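Side-chain contacts in alanyl-tRNA synthetase (Aquifex aeolicus, PDB 3G98), which attaches alanine to its cognate tRNA and carries a C-terminal C-Ala domain, the part described here, that brings editing and aminoacylation together on one tRNA: residues Ile54-Lys58 / Glu59-Lys63; Asp62-Ala66 / Lys67-Arg71. All blocks are in the same frame, centred on the assembly; numbering follows the deposited sequence.

How the contacts relate
Running from the N terminus, strand 49-56 leaves the sheet into contact 1, where residues 54-58 and 59-63 fold into a tight turn. D62 and K63 belong to both contacts, so contact 2 starts where contact 1 ends and carries the chain through V64 and N65 into helix 66-76. The two contacts thus follow in series, overlapping at those residues without nesting or crossing. The helix then packs against its own strand, I54 on A66 and I70, while V64 of the preceding loop meets V56. Together they form the first half of a beta-alpha-beta crossover from strand 49-56 to the parallel strand 82-83, with the antiparallel strand 87-92 lying between these in the sheet.

Contact 1. Residues Ile54-Lys58 / Glu59-Lys63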
ATOM      1  N   ILE A  54       3.017   0.067   1.429  1.00 21.64           N
ATOM      2  CA  ILE A  54       3.061  -0.137  -0.015  1.00 21.11           C
ATOM      3  C   ILE A  54       4.353  -0.872  -0.317  1.00 22.56           C
ATOM      4  O   ILE A  54       5.436  -0.413   0.054  1.00 20.79           O
ATOM      5  CB  ILE A  54       3.056   1.200  -0.791  1.00 22.66           C
ATOM      6  CG1 ILE A  54       1.779   1.996  -0.515  1.00 27.31           C
ATOM      7  CG2 ILE A  54       3.202   0.941  -2.301  1.00 24.43           C
ATOM      8  CD1 ILE A  54       0.633   1.629  -1.402  1.00 30.95           C
ATOM      9  N   GLY A  55       4.230  -2.034  -0.949  1.00 20.71           N
ATOM     10  CA  GLY A  55       5.399  -2.777  -1.417  1.00 23.60           C
ATOM     11  C   GLY A  55       5.239  -3.039  -2.897  1.00 24.70           C
ATOM     12  O   GLY A  55       4.141  -3.350  -3.354  1.00 23.44           O
ATOM     13  N   VAL A  56       6.320  -2.893  -3.658  1.00 19.47           N
ATOM     14  CA  VAL A  56       6.255  -3.160  -5.091  1.00 19.03           C
ATOM     15  C   VAL A  56       7.347  -4.149  -5.493  1.00 20.64           C
ATOM     16  O   VAL A  56       8.368  -4.266  -4.812  1.00 30.00           O
ATOM     17  CB  VAL A  56       6.337  -1.857  -5.961  1.00 36.88           C
ATOM     18  CG1 VAL A  56       5.266  -0.846  -5.547  1.00 27.26           C
ATOM     19  CG2 VAL A  56       7.706  -1.228  -5.885  1.00 30.19           C
ATOM     20  N   SER A  57       7.118  -4.884  -6.573  1.00 18.72           N
ATOM     21  CA  SER A  57       8.160  -5.745  -7.116  1.00 24.54           C
ATOM     22  C   SER A  57       9.372  -4.882  -7.423  1.00 17.64           C
ATOM     23  O   SER A  57       9.237  -3.800  -7.998  1.00 23.40           O
ATOM     24  CB  SER A  57       7.676  -6.415  -8.395  1.00 20.19           C
ATOM     25  OG  SER A  57       6.614  -7.301  -8.136  1.00 24.85           O
ATOM     26  N   LYS A  58      10.561  -5.346  -7.063  1.00 25.17           N
ATOM     27  CA  LYS A  58      11.741  -4.498  -7.223  1.00 26.09           C
ATOM     28  C   LYS A  58      11.925  -4.020  -8.665  1.00 23.66           C
ATOM     29  O   LYS A  58      12.412  -2.906  -8.901  1.00 27.24           O
ATOM     30  CB  LYS A  58      13.006  -5.178  -6.691  1.00 31.19           C
ATOM     31  CG  LYS A  58      14.243  -4.299  -6.814  1.00 59.87           C
ATOM     32  CD  LYS A  58      15.053  -4.260  -5.527  1.00 63.33           C
ATOM     33  CE  LYS A  58      16.090  -3.134  -5.593  1.00 61.57           C
ATOM     34  NZ  LYS A  58      16.578  -2.758  -4.232  1.00 56.40           N
ATOM     35  N   GLU A  59      11.503  -4.845  -9.621  1.00 27.57           N
ATOM     36  CA  GLU A  59      11.660  -4.530 -11.042  1.00 23.82           C
ATOM     37  C   GLU A  59      10.886  -3.285 -11.485  1.00 41.31           C
ATOM     38  O   GLU A  59      11.242  -2.660 -12.475  1.00 23.92           O
ATOM     39  CB  GLU A  59      11.258  -5.722 -11.913  1.00 31.29           C
ATOM     40  CG  GLU A  59      12.197  -6.919 -11.807  1.00 36.03           C
ATOM     41  CD  GLU A  59      11.877  -7.828 -10.628  1.00 49.31           C
ATOM     42  OE1 GLU A  59      10.939  -7.519  -9.857  1.00 28.49           O
ATOM     43  OE2 GLU A  59      12.564  -8.863 -10.480  1.00 50.11           O
ATOM     44  N   ILE A  60       9.836  -2.921 -10.752  1.00 31.31           N
ATOM     45  CA  ILE A  60       8.985  -1.795 -11.153  1.00 27.56           C
ATOM     46  C   ILE A  60       9.090  -0.583 -10.217  1.00 21.85           C
ATOM     47  O   ILE A  60       8.245   0.312 -10.249  1.00 27.11           O
ATOM     48  CB  ILE A  60       7.504  -2.221 -11.297  1.00 23.49           C
ATOM     49  CG1 ILE A  60       6.933  -2.657  -9.943  1.00 23.53           C
ATOM     50  CG2 ILE A  60       7.370  -3.331 -12.324  1.00 35.92           C
ATOM     51  CD1 ILE A  60       5.425  -2.843  -9.947  1.00 28.74           C
ATOM     52  N   SER A  61      10.142  -0.562  -9.403  1.00 26.79           N
ATOM     53  CA  SER A  61      10.431   0.532  -8.461  1.00 25.63           C
ATOM     54  C   SER A  61      10.472   1.931  -9.082  1.00 24.96           C
ATOM     55  O   SER A  61      10.059   2.904  -8.448  1.00 32.85           O
ATOM     56  CB  SER A  61      11.771   0.273  -7.751  1.00 30.62           C
ATOM     57  OG  SER A  61      11.691  -0.848  -6.887  1.00 58.83           O
ATOM     58  N   ASP A  62      10.992   2.044 -10.303  1.00 29.52           N
ATOM     59  CA  ASP A  62      11.021   3.342 -10.977  1.00 24.76           C
ATOM     60  C   ASP A  62       9.640   3.709 -11.488  1.00 24.92           C
ATOM     61  O   ASP A  62       9.258   4.878 -11.487  1.00 30.85           O
ATOM     62  CB  ASP A  62      12.035   3.360 -12.132  1.00 27.53           C
ATOM     63  CG  ASP A  62      13.451   3.643 -11.665  1.00 45.91           C
ATOM     64  OD1 ASP A  62      13.630   3.994 -10.480  1.00 35.97           O
ATOM     65  OD2 ASP A  62      14.387   3.520 -12.486  1.00 45.96           O
ATOM     66  N   LYS A  63       8.897   2.697 -11.926  1.00 22.29           N
ATOM     67  CA  LYS A  63       7.559   2.893 -12.463  1.00 20.37           C
ATOM     68  C   LYS A  63       6.572   3.273 -11.374  1.00 23.21           C
ATOM     69  O   LYS A  63       5.791   4.213 -11.538  1.00 30.48           O
ATOM     70  CB  LYS A  63       7.083   1.638 -13.191  1.00 17.26           C
ATOM     71  CG  LYS A  63       7.868   1.360 -14.461  1.00 20.04           C
ATOM     72  CD  LYS A  63       7.488   0.033 -15.091  1.00 16.26           C
ATOM     73  CE  LYS A  63       8.410  -0.270 -16.266  1.00 17.36           C
ATOM     74  NZ  LYS A  63       8.105  -1.564 -16.931  1.00 20.63           N
TER
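Two overlapping beta turns, in effect a short piece of 3-10 helix, turn the chain as it leaves strand 49-56, with S57 and K58 presenting their carbonyls to I60 and S61. In the first turn I60 N donates to S57 O at 3.0 Å, approaching from above the carbonyl plane, 45° out of it. In the second, K58 O takes two donors from S61: the hydroxyl OG at 3.0 Å, tilted from the carbonyl plane, and the backbone N through a weak bond of 3.3 Å. The serine side chain therefore folds back to reinforce the turn that its own backbone holds only weakly.

I60 tucks inward. With CG1 set between its backbone N and carbonyl carbon (chi1 65°), that branch swings back over the turn, reaching 3.2 Å from S57 O and 4.1 Å from CB of V56. V39 of strand 38-46 touches both V56 and I60, so this small apolar group rests on the neighbouring strand. On the outer side E59, bent at chi2 (84°), curls round until OE1 lies 3.7 Å from CB of S57. The S57 hydroxyl itself is held by D38 N and R32 O, tying the residue just past the strand to the start of strand 38-46 and to the loop after helix 21-31. Successive i to i+3 bonds are the mark of a 3-10 turn, which here follows directly on a beta strand.

Contact 2. Residues Asp62-Ala66 / Lys67-Arg71; sequences DKVNA and KEVIR
N65 meets the first turn of helix 66-76 with both of its oxygens. Its side-chain OD1 accepts from K67 N at 2.9 Å in a weak, bent bond, while its backbone O receives V69 N at 3.0 Å in a nearly straight one, the donor lying close to the line of the carbonyl bond; E68 N is a second, weak donor to that same O. With CG anti to the backbone N (chi1 -168°), the amide extends alongside K67 and brings OD1 to 3.0 Å from CB of K67. E68 crosses the asparagine at about a right angle, its OE2 lying 3.7 Å from CB of N65, with the carboxylate and amide planes turned 43° apart.

N65 is thus the N-cap, and the residues flanking it meet as in a hydrophobic staple: V64, just before the cap, places CG1 4.1 Å from CG2 of V69 in the first turn. Replacing N65 by an alanine is likely to leave K67 N without its capping acceptor and the first turn of the helix more prone to fray.

The i to i+4 bonds that start at N65 O continue with I70 N donating to A66 O. One residue further on, R71 bends back so that NH2 donates to K67 O at 2.8 Å, with the oxygen near the guanidinium plane but the nitrogen above the plane of the carbonyl. Behind this turn, V64 and V69 lean on L109 and L105 of helix 98-110, while A66 and I70 face the sheet at I54 and A88.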
ATOM      1  N   ASP A  62      10.992   2.044 -10.303  1.00 29.52           N
ATOM      2  CA  ASP A  62      11.021   3.342 -10.977  1.00 24.76           C
ATOM      3  C   ASP A  62       9.640   3.709 -11.488  1.00 24.92           C
ATOM      4  O   ASP A  62       9.258   4.878 -11.487  1.00 30.85           O
ATOM      5  CB  ASP A  62      12.035   3.360 -12.132  1.00 27.53           C
ATOM      6  CG  ASP A  62      13.451   3.643 -11.665  1.00 45.91           C
ATOM      7  OD1 ASP A  62      13.630   3.994 -10.480  1.00 35.97           O
ATOM      8  OD2 ASP A  62      14.387   3.520 -12.486  1.00 45.96           O
ATOM      9  N   LYS A  63       8.897   2.697 -11.926  1.00 22.29           N
ATOM     10  CA  LYS A  63       7.559   2.893 -12.463  1.00 20.37           C
ATOM     11  C   LYS A  63       6.572   3.273 -11.374  1.00 23.21           C
ATOM     12  O   LYS A  63       5.791   4.213 -11.538  1.00 30.48           O
ATOM     13  CB  LYS A  63       7.083   1.638 -13.191  1.00 17.26           C
ATOM     14  CG  LYS A  63       7.868   1.360 -14.461  1.00 20.04           C
ATOM     15  CD  LYS A  63       7.488   0.033 -15.091  1.00 16.26           C
ATOM     16  CE  LYS A  63       8.410  -0.270 -16.266  1.00 17.36           C
ATOM     17  NZ  LYS A  63       8.105  -1.564 -16.931  1.00 20.63           N
ATOM     18  N   VAL A  64       6.613   2.525 -10.274  1.00 21.26           N
ATOM     19  CA  VAL A  64       5.760   2.775  -9.114  1.00 29.90           C
ATOM     20  C   VAL A  64       6.649   2.975  -7.900  1.00 28.42           C
ATOM     21  O   VAL A  64       7.149   2.014  -7.310  1.00 27.50           O
ATOM     22  CB  VAL A  64       4.784   1.616  -8.843  1.00 29.12           C
ATOM     23  CG1 VAL A  64       3.889   1.947  -7.639  1.00 23.58           C
ATOM     24  CG2 VAL A  64       3.946   1.327 -10.079  1.00 27.33           C
ATOM     25  N   ASN A  65       6.861   4.237  -7.553  1.00 20.19           N
ATOM     26  CA  ASN A  65       7.759   4.608  -6.474  1.00 20.50           C
ATOM     27  C   ASN A  65       7.004   4.640  -5.148  1.00 31.25           C
ATOM     28  O   ASN A  65       6.158   5.516  -4.923  1.00 21.81           O
ATOM     29  CB  ASN A  65       8.392   5.969  -6.784  1.00 22.06           C
ATOM     30  CG  ASN A  65       9.551   6.290  -5.872  1.00 29.40           C
ATOM     31  OD1 ASN A  65       9.530   5.969  -4.686  1.00 24.53           O
ATOM     32  ND2 ASN A  65      10.579   6.926  -6.422  1.00 38.76           N
ATOM     33  N   ALA A  66       7.302   3.686  -4.269  1.00 19.85           N
ATOM     34  CA  ALA A  66       6.559   3.581  -3.015  1.00 25.47           C
ATOM     35  C   ALA A  66       6.770   4.808  -2.125  1.00 28.19           C
ATOM     36  O   ALA A  66       5.896   5.152  -1.332  1.00 26.01           O
ATOM     37  CB  ALA A  66       6.911   2.294  -2.269  1.00 23.54           C
ATOM     38  N   LYS A  67       7.926   5.456  -2.268  1.00 24.15           N
ATOM     39  CA  LYS A  67       8.217   6.710  -1.578  1.00 25.87           C
ATOM     40  C   LYS A  67       7.163   7.771  -1.884  1.00 29.79           C
ATOM     41  O   LYS A  67       6.691   8.469  -0.982  1.00 30.15           O
ATOM     42  CB  LYS A  67       9.591   7.246  -2.006  1.00 32.04           C
ATOM     43  CG  LYS A  67      10.755   6.901  -1.095  1.00 30.51           C
ATOM     44  CD  LYS A  67      12.024   7.640  -1.554  1.00 26.23           C
ATOM     45  CE  LYS A  67      12.937   7.957  -0.384  1.00 29.50           C
ATOM     46  NZ  LYS A  67      14.177   8.648  -0.817  1.00 44.79           N
ATOM     47  N   GLU A  68       6.817   7.912  -3.165  1.00 29.20           N
ATOM     48  CA  GLU A  68       5.845   8.911  -3.587  1.00 30.48           C
ATOM     49  C   GLU A  68       4.440   8.459  -3.214  1.00 24.90           C
ATOM     50  O   GLU A  68       3.671   9.195  -2.601  1.00 26.54           O
ATOM     51  CB  GLU A  68       5.898   9.109  -5.103  1.00 31.21           C
ATOM     52  CG  GLU A  68       7.249   9.519  -5.649  1.00 36.28           C
ATOM     53  CD  GLU A  68       7.206   9.757  -7.142  1.00 49.70           C
ATOM     54  OE1 GLU A  68       6.138  10.171  -7.644  1.00 51.72           O
ATOM     55  OE2 GLU A  68       8.239   9.535  -7.810  1.00 51.73           O
ATOM     56  N   VAL A  69       4.126   7.233  -3.598  1.00 26.91           N
ATOM     57  CA  VAL A  69       2.782   6.692  -3.478  1.00 19.89           C
ATOM     58  C   VAL A  69       2.317   6.570  -2.024  1.00 21.54           C
ATOM     59  O   VAL A  69       1.140   6.747  -1.732  1.00 20.61           O
ATOM     60  CB  VAL A  69       2.698   5.326  -4.177  1.00 24.66           C
ATOM     61  CG1 VAL A  69       1.294   4.759  -4.074  1.00 32.02           C
ATOM     62  CG2 VAL A  69       3.100   5.469  -5.633  1.00 26.99           C
ATOM     63  N   ILE A  70       3.237   6.265  -1.118  1.00 21.09           N
ATOM     64  CA  ILE A  70       2.857   6.105   0.285  1.00 23.38           C
ATOM     65  C   ILE A  70       2.319   7.433   0.813  1.00 23.53           C
ATOM     66  O   ILE A  70       1.367   7.470   1.575  1.00 24.30           O
ATOM     67  CB  ILE A  70       4.024   5.588   1.153  1.00 23.20           C
ATOM     68  CG1 ILE A  70       3.519   5.090   2.515  1.00 27.93           C
ATOM     69  CG2 ILE A  70       5.104   6.655   1.323  1.00 21.27           C
ATOM     70  CD1 ILE A  70       2.735   3.791   2.452  1.00 30.41           C
ATOM     71  N   ARG A  71       2.916   8.533   0.374  1.00 21.12           N
ATOM     72  CA  ARG A  71       2.484   9.846   0.826  1.00 22.35           C
ATOM     73  C   ARG A  71       1.131  10.249   0.248  1.00 23.47           C
ATOM     74  O   ARG A  71       0.354  10.954   0.906  1.00 21.82           O
ATOM     75  CB  ARG A  71       3.538  10.898   0.480  1.00 28.23           C
ATOM     76  CG  ARG A  71       4.809  10.769   1.313  1.00 22.90           C
ATOM     77  CD  ARG A  71       5.897  11.665   0.759  1.00 32.02           C
ATOM     78  NE  ARG A  71       6.991  11.817   1.712  1.00 27.86           N
ATOM     79  CZ  ARG A  71       8.036  11.002   1.791  1.00 35.01           C
ATOM     80  NH1 ARG A  71       8.986  11.226   2.693  1.00 23.27           N
ATOM     81  NH2 ARG A  71       8.132   9.966   0.965  1.00 28.37           N
TER